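Local coordinates for penaeus monodon metallodensovirus major capsid protein (Penaeus monodon metallodensovirus, PDB 6WH7) that forms the icosahedral shell of a shrimp densovirus, sixty copies assembling into the parvoviral capsid that probably encloses the viral genome, at residues 81-95 with 178-190. Sequence-based numbering, arbitrary orientation.
Sequences IVIPWNVMRFYCEYN and WPVSSMRELDYVA
M183 pushes its unbranched chain between P84 and helix 88-92. Its CG lies 3.6 Å from P84 CG and at the edge of the F90 ring. With CG anti to the backbone N (chi1 -175°) and SD anti to CA, the chain runs out straight before a bend at the last torsion turns CE to V87 CG1 and R89 CD; a flexible thioether can bend to follow P84, V87 and the helix. L186 fills the neighbouring place with its two branches: CD1 meets I83 CD1, while CD2 touches P84 CD and the edge of F90 at CE1 (3.7 Å).

R184 supplies the polar grip. Its backbone N donates to N95 O (2.9 Å), and NH1 reaches F90 O in both the guanidinium and carbonyl planes (2.9 Å), giving that carbonyl a partner. The same NH1 bonds T295 on strand 287-302 of the other sheet, and NE lies beside Y94 CD1, so the long side chain links these loops to that sheet.

Farther along, V82 N donates to Y188 O (2.7 Å, 166° at the hydrogen), and I81 and V189 form an antiparallel non-hydrogen-bonded pair, CD1 against CG1. The beta-branched I81, V82 and V189 suit an extended backbone. I341 of strand 340-345 backs both M183 and Y188. Strand order 79-83, 270-274, 157-162, 207-211 fits the C-H-E-F sheet of the viral jelly roll, with 189-191 added antiparallel at its C edge.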
loop_
_atom_site.group_PDB
_atom_site.type_symbol
_atom_site.label_atom_id
_atom_site.label_comp_id
_atom_site.label_asym_id
_atom_site.label_seq_id
_atom_site.Cartn_x
_atom_site.Cartn_y
_atom_site.Cartn_z
ATOM N N ILE A 81 -24.102 85.430 50.868
ATOM C CA ILE A 81 -25.382 84.795 51.154
ATOM C C ILE A 81 -25.118 83.462 51.825
ATOM O O ILE A 81 -24.317 82.659 51.342
ATOM C CB ILE A 81 -26.211 84.603 49.876
ATOM C CG1 ILE A 81 -26.612 85.942 49.287
ATOM C CG2 ILE A 81 -27.448 83.795 50.170
ATOM C CD1 ILE A 81 -27.509 86.712 50.180
ATOM N N VAL A 82 -25.793 83.222 52.936
ATOM C CA VAL A 82 -25.644 81.994 53.701
ATOM C C VAL A 82 -26.763 81.058 53.286
ATOM O O VAL A 82 -27.941 81.374 53.475
ATOM C CB VAL A 82 -25.684 82.277 55.207
ATOM C CG1 VAL A 82 -25.535 81.001 55.987
ATOM C CG2 VAL A 82 -24.611 83.268 55.568
ATOM N N ILE A 83 -26.410 79.920 52.706
ATOM C CA ILE A 83 -27.428 78.973 52.271
ATOM C C ILE A 83 -27.821 78.156 53.492
ATOM O O ILE A 83 -27.025 77.332 53.958
ATOM C CB ILE A 83 -26.918 78.064 51.144
ATOM C CG1 ILE A 83 -26.242 78.886 50.052
ATOM C CG2 ILE A 83 -28.054 77.275 50.554
ATOM C CD1 ILE A 83 -27.092 79.931 49.483
ATOM N N PRO A 84 -29.015 78.322 54.031
ATOM C CA PRO A 84 -29.418 77.570 55.224
ATOM C C PRO A 84 -29.779 76.133 54.872
ATOM O O PRO A 84 -30.834 75.628 55.249
ATOM C CB PRO A 84 -30.629 78.355 55.724
ATOM C CG PRO A 84 -31.215 78.900 54.505
ATOM C CD PRO A 84 -30.102 79.187 53.554
ATOM N N TRP A 85 -28.894 75.471 54.146
ATOM C CA TRP A 85 -29.197 74.168 53.589
ATOM C C TRP A 85 -28.973 73.068 54.602
ATOM O O TRP A 85 -29.205 71.900 54.292
ATOM C CB TRP A 85 -28.332 73.925 52.358
ATOM C CG TRP A 85 -26.957 73.472 52.689
ATOM C CD1 TRP A 85 -25.989 74.177 53.319
ATOM C CD2 TRP A 85 -26.365 72.232 52.306
ATOM N NE1 TRP A 85 -24.849 73.423 53.427
ATOM C CE2 TRP A 85 -25.056 72.227 52.795
ATOM C CE3 TRP A 85 -26.828 71.109 51.615
ATOM C CZ2 TRP A 85 -24.205 71.151 52.613
ATOM C CZ3 TRP A 85 -25.985 70.050 51.435
ATOM C CH2 TRP A 85 -24.686 70.073 51.933
ATOM N N ASN A 86 -28.490 73.410 55.788
ATOM C CA ASN A 86 -28.369 72.460 56.874
ATOM C C ASN A 86 -29.554 72.493 57.819
ATOM O O ASN A 86 -29.547 71.782 58.822
ATOM C CB ASN A 86 -27.059 72.671 57.637
ATOM C CG ASN A 86 -26.908 74.059 58.176
ATOM O OD1 ASN A 86 -27.569 74.987 57.730
ATOM N ND2 ASN A 86 -26.036 74.212 59.158
ATOM N N VAL A 87 -30.574 73.276 57.511
ATOM C CA VAL A 87 -31.757 73.403 58.345
ATOM C C VAL A 87 -32.853 72.529 57.755
ATOM O O VAL A 87 -33.085 72.553 56.542
ATOM C CB VAL A 87 -32.202 74.870 58.432
ATOM C CG1 VAL A 87 -33.409 75.014 59.319
ATOM C CG2 VAL A 87 -31.065 75.724 58.913
ATOM N N MET A 88 -33.515 71.743 58.605
ATOM C CA MET A 88 -34.641 70.936 58.146
ATOM C C MET A 88 -35.731 71.805 57.547
ATOM O O MET A 88 -36.328 71.453 56.527
ATOM C CB MET A 88 -35.203 70.109 59.299
ATOM C CG MET A 88 -34.346 68.963 59.752
ATOM S SD MET A 88 -34.204 67.672 58.520
ATOM C CE MET A 88 -35.882 67.065 58.511
ATOM N N ARG A 89 -35.998 72.950 58.166
ATOM C CA ARG A 89 -37.056 73.842 57.716
ATOM C C ARG A 89 -36.837 74.332 56.297
ATOM O O ARG A 89 -37.790 74.751 55.636
ATOM C CB ARG A 89 -37.135 75.016 58.675
ATOM C CG ARG A 89 -38.266 75.940 58.439
ATOM C CD ARG A 89 -38.186 77.064 59.407
ATOM N NE ARG A 89 -38.346 76.612 60.781
ATOM C CZ ARG A 89 -39.519 76.511 61.387
ATOM N NH1 ARG A 89 -40.623 76.849 60.741
ATOM N NH2 ARG A 89 -39.589 76.092 62.637
ATOM N N PHE A 90 -35.603 74.271 55.812
ATOM C CA PHE A 90 -35.282 74.751 54.478
ATOM C C PHE A 90 -35.907 73.869 53.409
ATOM O O PHE A 90 -36.417 74.369 52.403
ATOM C CB PHE A 90 -33.762 74.807 54.349
ATOM C CG PHE A 90 -33.257 75.259 53.017
ATOM C CD1 PHE A 90 -33.300 76.588 52.661
ATOM C CD2 PHE A 90 -32.655 74.368 52.158
ATOM C CE1 PHE A 90 -32.809 77.002 51.456
ATOM C CE2 PHE A 90 -32.159 74.780 50.960
ATOM C CZ PHE A 90 -32.236 76.097 50.607
ATOM N N TYR A 91 -35.851 72.557 53.596
ATOM C CA TYR A 91 -36.287 71.607 52.584
ATOM C C TYR A 91 -37.776 71.295 52.617
ATOM O O TYR A 91 -38.425 71.242 51.571
ATOM C CB TYR A 91 -35.488 70.327 52.746
ATOM C CG TYR A 91 -34.032 70.549 52.542
ATOM C CD1 TYR A 91 -33.476 70.463 51.286
ATOM C CD2 TYR A 91 -33.212 70.874 53.602
ATOM C CE1 TYR A 91 -32.148 70.671 51.094
ATOM C CE2 TYR A 91 -31.885 71.083 53.417
ATOM C CZ TYR A 91 -31.354 70.978 52.160
ATOM O OH TYR A 91 -30.017 71.186 51.958
ATOM N N CYS A 92 -38.320 71.041 53.797
ATOM C CA CYS A 92 -39.675 70.532 53.934
ATOM C C CYS A 92 -40.693 71.605 54.273
ATOM O O CYS A 92 -41.859 71.285 54.503
ATOM C CB CYS A 92 -39.705 69.403 54.965
ATOM S SG CYS A 92 -38.798 69.728 56.447
ATOM N N GLU A 93 -40.283 72.860 54.309
ATOM C CA GLU A 93 -41.165 73.958 54.655
ATOM C C GLU A 93 -40.874 75.112 53.717
ATOM O O GLU A 93 -39.711 75.468 53.517
ATOM C CB GLU A 93 -40.957 74.345 56.115
ATOM C CG GLU A 93 -41.731 75.508 56.592
ATOM C CD GLU A 93 -41.665 75.619 58.087
ATOM O OE1 GLU A 93 -41.079 74.712 58.705
ATOM O OE2 GLU A 93 -42.178 76.610 58.646
ATOM N N TYR A 94 -41.915 75.684 53.129
ATOM C CA TYR A 94 -41.742 76.593 52.005
ATOM C C TYR A 94 -41.882 78.008 52.541
ATOM O O TYR A 94 -42.990 78.520 52.685
ATOM C CB TYR A 94 -42.784 76.279 50.938
ATOM C CG TYR A 94 -42.641 77.002 49.627
ATOM C CD1 TYR A 94 -41.676 76.619 48.716
ATOM C CD2 TYR A 94 -43.505 78.022 49.271
ATOM C CE1 TYR A 94 -41.547 77.247 47.513
ATOM C CE2 TYR A 94 -43.383 78.658 48.063
ATOM C CZ TYR A 94 -42.400 78.264 47.188
ATOM O OH TYR A 94 -42.262 78.888 45.977
ATOM N N ASN A 95 -40.756 78.670 52.750
ATOM C CA ASN A 95 -40.737 80.013 53.311
ATOM C C ASN A 95 -40.275 80.934 52.198
ATOM O O ASN A 95 -39.079 81.052 51.934
ATOM C CB ASN A 95 -39.808 80.086 54.514
ATOM C CG ASN A 95 -40.300 79.275 55.684
ATOM O OD1 ASN A 95 -39.586 78.428 56.206
ATOM N ND2 ASN A 95 -41.508 79.560 56.132
ATOM N N TRP A 178 -32.334 87.779 60.090
ATOM C CA TRP A 178 -32.586 86.565 59.317
ATOM C C TRP A 178 -33.955 86.002 59.669
ATOM O O TRP A 178 -34.063 85.103 60.512
ATOM C CB TRP A 178 -31.508 85.519 59.569
ATOM C CG TRP A 178 -30.201 85.850 58.970
ATOM C CD1 TRP A 178 -29.918 86.902 58.169
ATOM C CD2 TRP A 178 -28.990 85.114 59.113
ATOM N NE1 TRP A 178 -28.604 86.873 57.797
ATOM C CE2 TRP A 178 -28.010 85.781 58.367
ATOM C CE3 TRP A 178 -28.637 83.956 59.803
ATOM C CZ2 TRP A 178 -26.703 85.331 58.290
ATOM C CZ3 TRP A 178 -27.346 83.514 59.726
ATOM C CH2 TRP A 178 -26.392 84.196 58.974
ATOM N N PRO A 179 -35.020 86.505 59.049
ATOM C CA PRO A 179 -36.347 85.951 59.314
ATOM C C PRO A 179 -36.413 84.491 58.908
ATOM O O PRO A 179 -35.911 84.098 57.856
ATOM C CB PRO A 179 -37.264 86.815 58.447
ATOM C CG PRO A 179 -36.519 88.068 58.263
ATOM C CD PRO A 179 -35.093 87.663 58.150
ATOM N N VAL A 180 -37.036 83.677 59.759
ATOM C CA VAL A 180 -37.142 82.266 59.431
ATOM C C VAL A 180 -38.182 82.061 58.345
ATOM O O VAL A 180 -38.169 81.034 57.662
ATOM C CB VAL A 180 -37.479 81.436 60.682
ATOM C CG1 VAL A 180 -38.946 81.539 61.021
ATOM C CG2 VAL A 180 -37.058 80.023 60.515
ATOM N N SER A 181 -39.078 83.029 58.159
ATOM C CA SER A 181 -40.078 82.982 57.105
ATOM C C SER A 181 -39.516 83.368 55.753
ATOM O O SER A 181 -40.197 83.199 54.740
ATOM C CB SER A 181 -41.238 83.910 57.444
ATOM O OG SER A 181 -40.806 85.255 57.476
ATOM N N SER A 182 -38.314 83.920 55.723
ATOM C CA SER A 182 -37.640 84.305 54.500
ATOM C C SER A 182 -36.656 83.249 54.026
ATOM O O SER A 182 -35.867 83.518 53.122
ATOM C CB SER A 182 -36.935 85.637 54.698
ATOM O OG SER A 182 -36.350 86.053 53.492
ATOM N N MET A 183 -36.666 82.070 54.646
ATOM C CA MET A 183 -35.542 81.145 54.554
ATOM C C MET A 183 -35.240 80.735 53.118
ATOM O O MET A 183 -34.077 80.725 52.702
ATOM C CB MET A 183 -35.817 79.917 55.413
ATOM C CG MET A 183 -34.665 78.953 55.470
ATOM S SD MET A 183 -34.956 77.609 56.616
ATOM C CE MET A 183 -34.763 78.470 58.160
ATOM N N ARG A 184 -36.265 80.379 52.343
ATOM C CA ARG A 184 -35.980 79.747 51.059
ATOM C C ARG A 184 -35.510 80.732 50.002
ATOM O O ARG A 184 -34.630 80.396 49.208
ATOM C CB ARG A 184 -37.179 78.965 50.548
ATOM C CG ARG A 184 -37.364 77.645 51.227
ATOM C CD ARG A 184 -38.491 76.914 50.578
ATOM N NE ARG A 184 -38.195 76.648 49.178
ATOM C CZ ARG A 184 -37.535 75.586 48.747
ATOM N NH1 ARG A 184 -37.112 74.678 49.605
ATOM N NH2 ARG A 184 -37.309 75.430 47.457
ATOM N N GLU A 185 -36.067 81.935 49.938
ATOM C CA GLU A 185 -35.424 82.930 49.093
ATOM C C GLU A 185 -34.192 83.404 49.832
ATOM O O GLU A 185 -34.286 83.871 50.968
ATOM C CB GLU A 185 -36.358 84.089 48.743
ATOM C CG GLU A 185 -36.679 85.100 49.826
ATOM C CD GLU A 185 -37.723 84.607 50.771
ATOM O OE1 GLU A 185 -38.050 83.411 50.702
ATOM O OE2 GLU A 185 -38.247 85.418 51.557
ATOM N N LEU A 186 -33.028 83.265 49.216
ATOM C CA LEU A 186 -31.822 83.209 50.026
ATOM C C LEU A 186 -31.390 84.650 50.217
ATOM O O LEU A 186 -30.688 85.234 49.395
ATOM C CB LEU A 186 -30.772 82.378 49.308
ATOM C CG LEU A 186 -31.228 80.959 48.977
ATOM C CD1 LEU A 186 -30.296 80.310 47.992
ATOM C CD2 LEU A 186 -31.303 80.128 50.227
ATOM N N ASP A 187 -31.831 85.224 51.328
ATOM C CA ASP A 187 -31.506 86.585 51.705
ATOM C C ASP A 187 -30.586 86.692 52.905
ATOM O O ASP A 187 -30.296 87.810 53.333
ATOM C CB ASP A 187 -32.784 87.382 51.955
ATOM C CG ASP A 187 -33.664 86.741 52.981
ATOM O OD1 ASP A 187 -33.397 85.582 53.352
ATOM O OD2 ASP A 187 -34.623 87.399 53.428
ATOM N N TYR A 188 -30.146 85.584 53.489
ATOM C CA TYR A 188 -29.386 85.690 54.725
ATOM C C TYR A 188 -27.979 86.123 54.364
ATOM O O TYR A 188 -27.229 85.366 53.747
ATOM C CB TYR A 188 -29.363 84.367 55.480
ATOM C CG TYR A 188 -30.707 83.856 55.921
ATOM C CD1 TYR A 188 -31.745 84.721 56.192
ATOM C CD2 TYR A 188 -30.909 82.510 56.142
ATOM C CE1 TYR A 188 -32.961 84.254 56.609
ATOM C CE2 TYR A 188 -32.121 82.035 56.567
ATOM C CZ TYR A 188 -33.141 82.911 56.801
ATOM O OH TYR A 188 -34.352 82.443 57.231
ATOM N N VAL A 189 -27.600 87.321 54.790
ATOM C CA VAL A 189 -26.329 87.918 54.417
ATOM C C VAL A 189 -25.444 87.958 55.647
ATOM O O VAL A 189 -25.877 88.373 56.726
ATOM C CB VAL A 189 -26.503 89.321 53.809
ATOM C CG1 VAL A 189 -27.206 89.239 52.497
ATOM C CG2 VAL A 189 -27.309 90.181 54.710
ATOM N N ALA A 190 -24.214 87.501 55.487
ATOM C CA ALA A 190 -23.205 87.584 56.520
ATOM C C ALA A 190 -22.028 88.370 55.983
ATOM O O ALA A 190 -21.602 88.162 54.847
ATOM C CB ALA A 190 -22.750 86.206 56.953
#